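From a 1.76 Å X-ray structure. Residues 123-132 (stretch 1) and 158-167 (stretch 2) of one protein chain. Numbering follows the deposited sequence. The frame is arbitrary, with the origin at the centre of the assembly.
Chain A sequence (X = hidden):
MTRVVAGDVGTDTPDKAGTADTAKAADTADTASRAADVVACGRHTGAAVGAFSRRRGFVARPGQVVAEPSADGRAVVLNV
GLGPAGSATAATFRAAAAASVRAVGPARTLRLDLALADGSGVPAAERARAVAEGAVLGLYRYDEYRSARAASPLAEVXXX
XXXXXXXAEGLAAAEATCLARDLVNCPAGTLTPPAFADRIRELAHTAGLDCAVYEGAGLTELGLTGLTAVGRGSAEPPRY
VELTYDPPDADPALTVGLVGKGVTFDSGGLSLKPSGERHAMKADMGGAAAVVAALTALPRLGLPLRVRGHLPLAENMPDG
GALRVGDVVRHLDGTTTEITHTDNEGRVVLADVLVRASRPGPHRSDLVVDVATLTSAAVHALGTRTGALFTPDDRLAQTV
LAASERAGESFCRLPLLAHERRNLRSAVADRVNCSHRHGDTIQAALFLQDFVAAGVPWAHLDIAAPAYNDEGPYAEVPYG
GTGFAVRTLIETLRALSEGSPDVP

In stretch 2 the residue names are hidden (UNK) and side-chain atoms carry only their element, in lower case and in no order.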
ATOM      1  N   PRO A 123     -18.779  22.919 -44.269  1.00 30.30           N
ATOM      2  CA  PRO A 123     -19.423  24.114 -44.828  1.00 30.17           C
ATOM      3  C   PRO A 123     -18.928  25.413 -44.201  1.00 29.59           C
ATOM      4  O   PRO A 123     -18.457  25.406 -43.051  1.00 28.05           O
ATOM      5  CB  PRO A 123     -20.909  23.912 -44.515  1.00 30.81           C
ATOM      6  CG  PRO A 123     -21.068  22.466 -44.220  1.00 31.59           C
ATOM      7  CD  PRO A 123     -19.764  22.024 -43.630  1.00 31.31           C
ATOM      8  N   ALA A 124     -19.052  26.513 -44.950  1.00 28.93           N
ATOM      9  CA  ALA A 124     -18.499  27.810 -44.547  1.00 28.18           C
ATOM     10  C   ALA A 124     -18.930  28.259 -43.145  1.00 27.13           C
ATOM     11  O   ALA A 124     -18.103  28.755 -42.370  1.00 25.40           O
ATOM     12  CB  ALA A 124     -18.855  28.884 -45.567  1.00 28.60           C
ATOM     13  N   ALA A 125     -20.214  28.101 -42.826  1.00 26.95           N
ATOM     14  CA  ALA A 125     -20.722  28.479 -41.501  1.00 26.71           C
ATOM     15  C   ALA A 125     -20.088  27.647 -40.380  1.00 26.55           C
ATOM     16  O   ALA A 125     -19.765  28.184 -39.316  1.00 26.27           O
ATOM     17  CB  ALA A 125     -22.232  28.358 -41.437  1.00 27.09           C
ATOM     18  N   GLU A 126     -19.916  26.353 -40.626  1.00 27.21           N
ATOM     19  CA  GLU A 126     -19.279  25.453 -39.654  1.00 27.70           C
ATOM     20  C   GLU A 126     -17.799  25.799 -39.476  1.00 25.37           C
ATOM     21  O   GLU A 126     -17.281  25.774 -38.353  1.00 24.63           O
ATOM     22  CB  GLU A 126     -19.446  23.981 -40.057  1.00 30.28           C
ATOM     23  CG  GLU A 126     -20.763  23.342 -39.621  1.00 33.88           C
ATOM     24  CD  GLU A 126     -22.007  24.048 -40.161  1.00 37.30           C
ATOM     25  OE1 GLU A 126     -22.107  24.261 -41.391  1.00 41.06           O
ATOM     26  OE2 GLU A 126     -22.896  24.398 -39.350  1.00 40.18           O
ATOM     27  N   ARG A 127     -17.122  26.146 -40.570  1.00 24.37           N
ATOM     28  CA  ARG A 127     -15.721  26.614 -40.484  1.00 23.93           C
ATOM     29  C   ARG A 127     -15.610  27.873 -39.634  1.00 23.01           C
ATOM     30  O   ARG A 127     -14.766  27.953 -38.732  1.00 22.29           O
ATOM     31  CB  ARG A 127     -15.136  26.882 -41.875  1.00 24.64           C
ATOM     32  CG  ARG A 127     -15.012  25.626 -42.728  1.00 25.61           C
ATOM     33  CD  ARG A 127     -14.143  25.829 -43.959  1.00 26.62           C
ATOM     34  NE  ARG A 127     -14.451  27.014 -44.751  1.00 27.90           N
ATOM     35  CZ  ARG A 127     -15.164  27.058 -45.882  1.00 29.25           C
ATOM     36  NH1 ARG A 127     -15.758  25.982 -46.390  1.00 30.63           N
ATOM     37  NH2 ARG A 127     -15.313  28.220 -46.502  1.00 29.77           N
ATOM     38  N   ALA A 128     -16.483  28.847 -39.903  1.00 22.42           N
ATOM     39  CA  ALA A 128     -16.445  30.131 -39.191  1.00 22.30           C
ATOM     40  C   ALA A 128     -16.706  29.967 -37.687  1.00 21.80           C
ATOM     41  O   ALA A 128     -16.003  30.554 -36.861  1.00 20.93           O
ATOM     42  CB  ALA A 128     -17.430  31.126 -39.811  1.00 23.05           C
ATOM     43  N   ARG A 129     -17.708  29.163 -37.349  1.00 21.95           N
ATOM     44  CA  ARG A 129     -18.062  28.897 -35.949  1.00 22.40           C
ATOM     45  C   ARG A 129     -16.895  28.240 -35.201  1.00 20.82           C
ATOM     46  O   ARG A 129     -16.541  28.661 -34.085  1.00 20.34           O
ATOM     47  CB  ARG A 129     -19.319  28.022 -35.881  1.00 24.12           C
ATOM     48  CG  ARG A 129     -19.932  27.884 -34.488  1.00 25.77           C
ATOM     49  CD  ARG A 129     -21.181  26.995 -34.483  1.00 27.76           C
ATOM     50  NE  ARG A 129     -22.170  27.492 -35.431  1.00 30.06           N
ATOM     51  CZ  ARG A 129     -22.487  26.953 -36.622  1.00 32.59           C
ATOM     52  NH1 ARG A 129     -21.947  25.810 -37.070  1.00 33.24           N
ATOM     53  NH2 ARG A 129     -23.389  27.565 -37.390  1.00 34.43           N
ATOM     54  N   ALA A 130     -16.279  27.246 -35.837  1.00 19.89           N
ATOM     55  CA  ALA A 130     -15.164  26.508 -35.240  1.00 19.50           C
ATOM     56  C   ALA A 130     -13.908  27.366 -35.054  1.00 19.10           C
ATOM     57  O   ALA A 130     -13.245  27.284 -34.020  1.00 18.82           O
ATOM     58  CB  ALA A 130     -14.841  25.266 -36.058  1.00 19.84           C
ATOM     59  N   VAL A 131     -13.578  28.185 -36.054  1.00 18.91           N
ATOM     60  CA  VAL A 131     -12.425  29.079 -35.962  1.00 18.74           C
ATOM     61  C   VAL A 131     -12.623  30.099 -34.837  1.00 18.96           C
ATOM     62  O   VAL A 131     -11.705  30.346 -34.055  1.00 18.63           O
ATOM     63  CB  VAL A 131     -12.131  29.767 -37.309  1.00 18.76           C
ATOM     64  CG1 VAL A 131     -11.079  30.859 -37.170  1.00 19.26           C
ATOM     65  CG2 VAL A 131     -11.659  28.729 -38.333  1.00 19.03           C
ATOM     66  N   ALA A 132     -13.816  30.687 -34.751  1.00 19.26           N
ATOM     67  CA  ALA A 132     -14.111  31.639 -33.674  1.00 19.83           C
ATOM     68  C   ALA A 132     -13.970  30.977 -32.299  1.00 19.88           C
ATOM     69  O   ALA A 132     -13.369  31.560 -31.380  1.00 19.59           O
ATOM     70  CB  ALA A 132     -15.509  32.221 -33.838  1.00 20.20           C
ATOM     71  N   UNK A 158      -9.489  38.914 -35.002  1.00 30.33           N
ATOM     72  CA  UNK A 158     -10.502  39.120 -36.025  1.00 29.55           C
ATOM     73  C   UNK A 158     -10.639  37.829 -36.816  1.00 27.64           C
ATOM     74  O   UNK A 158      -9.631  37.247 -37.213  1.00 26.87           O
ATOM     75  c   UNK A 158     -10.082  40.275 -36.964  1.00 31.48           C
ATOM     76  c   UNK A 158      -9.454  42.757 -36.971  1.00 34.20           C
ATOM     77  c   UNK A 158     -11.027  40.385 -38.155  1.00 31.78           C
ATOM     78  c   UNK A 158      -9.982  41.580 -36.167  1.00 32.80           C
ATOM     79  N   UNK A 159     -11.871  37.374 -37.033  1.00 25.61           N
ATOM     80  CA  UNK A 159     -12.124  36.190 -37.844  1.00 25.16           C
ATOM     81  C   UNK A 159     -12.708  36.662 -39.174  1.00 25.78           C
ATOM     82  O   UNK A 159     -13.794  37.258 -39.187  1.00 25.57           O
ATOM     83  c   UNK A 159     -13.097  35.213 -37.150  1.00 24.68           C
ATOM     84  c   UNK A 159     -12.558  34.808 -35.782  1.00 24.45           C
ATOM     85  c   UNK A 159     -13.314  33.963 -38.004  1.00 24.50           C
ATOM     86  N   UNK A 160     -11.978  36.414 -40.266  1.00 25.57           N
ATOM     87  CA  UNK A 160     -12.413  36.802 -41.616  1.00 25.76           C
ATOM     88  C   UNK A 160     -13.358  35.754 -42.206  1.00 25.69           C
ATOM     89  O   UNK A 160     -13.018  34.572 -42.289  1.00 25.78           O
ATOM     90  c   UNK A 160     -11.212  37.016 -42.530  1.00 25.74           C
ATOM     91  N   UNK A 161     -14.555  36.193 -42.588  1.00 25.39           N
ATOM     92  CA  UNK A 161     -15.579  35.339 -43.192  1.00 25.26           C
ATOM     93  C   UNK A 161     -16.834  36.184 -43.399  1.00 25.44           C
ATOM     94  O   UNK A 161     -17.092  37.080 -42.600  1.00 24.91           O
ATOM     95  o   UNK A 161     -17.051  33.392 -42.899  1.00 25.21           O
ATOM     96  c   UNK A 161     -16.327  34.521 -40.885  1.00 24.89           C
ATOM     97  c   UNK A 161     -15.955  34.114 -42.317  1.00 25.22           C
ATOM     98  N   UNK A 162     -17.613  35.904 -44.464  1.00 25.92           N
ATOM     99  CA  UNK A 162     -18.967  36.491 -44.525  1.00 26.21           C
ATOM    100  C   UNK A 162     -19.967  35.909 -43.505  1.00 25.99           C
ATOM    101  O   UNK A 162     -21.032  36.496 -43.316  1.00 26.13           O
ATOM    102  c   UNK A 162     -17.292  35.103 -45.661  1.00 26.54           C
ATOM    103  c   UNK A 162     -18.593  35.036 -46.398  1.00 26.90           C
ATOM    104  c   UNK A 162     -19.422  36.188 -45.962  1.00 26.92           C
ATOM    105  N   UNK A 163     -19.639  34.780 -42.867  1.00 25.90           N
ATOM    106  CA  UNK A 163     -20.551  34.089 -41.951  1.00 26.32           C
ATOM    107  C   UNK A 163     -20.540  34.717 -40.555  1.00 25.94           C
ATOM    108  O   UNK A 163     -20.109  34.099 -39.574  1.00 24.55           O
ATOM    109  c   UNK A 163     -20.188  32.602 -41.868  1.00 27.30           C
ATOM    110  c   UNK A 163     -20.227  31.862 -43.205  1.00 28.58           C
ATOM    111  c   UNK A 163     -21.626  31.644 -43.751  1.00 29.97           C
ATOM    112  o   UNK A 163     -22.608  31.638 -42.986  1.00 31.68           O
ATOM    113  o   UNK A 163     -21.752  31.474 -44.975  1.00 31.08           O
ATOM    114  N   UNK A 164     -21.055  35.938 -40.454  1.00 25.79           N
ATOM    115  CA  UNK A 164     -20.959  36.697 -39.203  1.00 26.06           C
ATOM    116  C   UNK A 164     -21.809  36.116 -38.077  1.00 26.64           C
ATOM    117  O   UNK A 164     -21.401  36.160 -36.923  1.00 26.03           O
ATOM    118  c   UNK A 164     -17.119  38.543 -39.006  1.00 27.41           C
ATOM    119  c   UNK A 164     -20.549  38.887 -40.522  1.00 27.02           C
ATOM    120  n   UNK A 164     -16.627  38.861 -37.814  1.00 27.41           N
ATOM    121  n   UNK A 164     -18.378  38.880 -39.306  1.00 27.64           N
ATOM    122  n   UNK A 164     -16.350  37.892 -39.876  1.00 27.39           N
ATOM    123  c   UNK A 164     -19.050  38.579 -40.575  1.00 27.22           C
ATOM    124  c   UNK A 164     -21.313  38.180 -39.411  1.00 26.73           C
ATOM    125  N   UNK A 165     -22.973  35.561 -38.412  1.00 27.90           N
ATOM    126  CA  UNK A 165     -23.830  34.902 -37.421  1.00 29.37           C
ATOM    127  C   UNK A 165     -23.074  33.730 -36.783  1.00 27.38           C
ATOM    128  O   UNK A 165     -23.067  33.588 -35.560  1.00 26.60           O
ATOM    129  n   UNK A 165     -28.004  34.863 -36.876  1.00 43.97           N
ATOM    130  c   UNK A 165     -25.141  34.429 -38.074  1.00 32.61           C
ATOM    131  c   UNK A 165     -26.866  34.186 -36.251  1.00 39.47           C
ATOM    132  n   UNK A 165     -29.896  36.179 -36.890  1.00 49.61           N
ATOM    133  c   UNK A 165     -28.899  35.605 -36.217  1.00 47.72           C
ATOM    134  n   UNK A 165     -28.803  35.781 -34.894  1.00 49.51           N
ATOM    135  c   UNK A 165     -26.005  33.473 -37.262  1.00 36.10           C
ATOM    136  N   UNK A 166     -22.441  32.909 -37.620  1.00 25.41           N
ATOM    137  CA  UNK A 166     -21.662  31.754 -37.138  1.00 24.74           C
ATOM    138  C   UNK A 166     -20.502  32.176 -36.227  1.00 23.70           C
ATOM    139  O   UNK A 166     -20.238  31.518 -35.223  1.00 23.34           O
ATOM    140  c   UNK A 166     -21.139  30.941 -38.311  1.00 24.71           C
ATOM    141  N   UNK A 167     -19.822  33.270 -36.573  1.00 23.03           N
ATOM    142  CA  UNK A 167     -18.742  33.806 -35.730  1.00 22.88           C
ATOM    143  C   UNK A 167     -19.291  34.192 -34.352  1.00 23.01           C
ATOM    144  O   UNK A 167     -18.724  33.814 -33.320  1.00 21.93           O
ATOM    145  c   UNK A 167     -17.050  35.667 -35.397  1.00 22.70           C
ATOM    146  c   UNK A 167     -17.254  34.534 -37.628  1.00 22.69           C
ATOM    147  c   UNK A 167     -18.010  34.998 -36.384  1.00 22.78           C
TER

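Position 158 has four side-chain carbons, forked at the first, with one arm two carbons long; that branching fits isoleucine. Ile158 lies in a strand, and its side chain is out of reach of stretch 1, so its identity rests on shape alone.

At position 159 one carbon carries two others, three in all, the pattern of valine. The CA-to-CB bond points toward stretch 1, and the closest approach of Val159 is from CG1 to CG1 of Val131, at 3.9 Å. Its CG2 lies 4.1 Å from CA of Ala132, so the side chain packs against two successive residues of the helix.

Position 160 has a single side-chain carbon and is Ala160, out of reach of stretch 1.

Position 161 has one carbon bearing an oxygen and a carbon. A branched three-atom side chain with one oxygen is threonine. The methyl CG2 of Thr161 packs 3.7 Å from CB of Ala128, while OG1 accepts a hydrogen bond of 2.9 Å from the backbone N of position 163, tying down the turn before the second helix.

At position 162 three carbons close a ring onto the backbone N, which defines proline. Pro162 is exposed and makes no contact with stretch 1.

Position 163 has a chain of three carbons, the third carrying two oxygens: glutamate. Glu163 takes the N-cap position of the helix that follows. Its side chain, with chi1 and chi2 both m, runs along the start of the first helix: CB is 3.7 Å from CB of Ala128, CG 3.8 Å from C of Ala124, and OE1 3.6 Å from CB of Ala125. These are packing contacts, with no hydrogen bond to stretch 1.

Position 164 has three carbons, a nitrogen, then a carbon carrying two more nitrogens: arginine. The side chain of Arg164, with chi1, chi2 and chi3 all m, folds back on its own stretch, where NH2 donates to O of Val159 at 2.7 Å and to O of Thr161 at 2.9 Å.

Position 165 repeats that atom pattern and is also arginine. The end of Arg165 leads away from stretch 1, and it makes no contact there.

Position 166 has one side-chain carbon, hence alanine. CB of Ala166 comes 3.2 Å from O of Ala125 and 4.0 Å from CB of Ala128.

Position 167 again shows one carbon carrying two, valine. CG2 of Val167 is 4.1 Å from CB of Ala128, and CG1 is 4.1 Å from CB of Ala132.

The contact works by close packing of small side chains, burying 428 Å² in all without a hydrogen bond or salt bridge across it. The backbones are nearest at Arg129 and Ala166, whose CA atoms lie 4.7 Å apart; there CA of Arg129 makes a CA-H...O contact with O of Ala166 at 3.5 Å, the angle at H being 139°. Within stretch 1, NH1 of Arg129 forms a 2.8 Å salt bridge with OE2 of Glu126, so this charge is paired locally. Ala128 gathers Thr161, Glu163, Ala166 and Val167 around its CB, and Val159 extends the apolar contact to Val131 and Ala132.

Stretch 2 (158-167) IVATPERRAV
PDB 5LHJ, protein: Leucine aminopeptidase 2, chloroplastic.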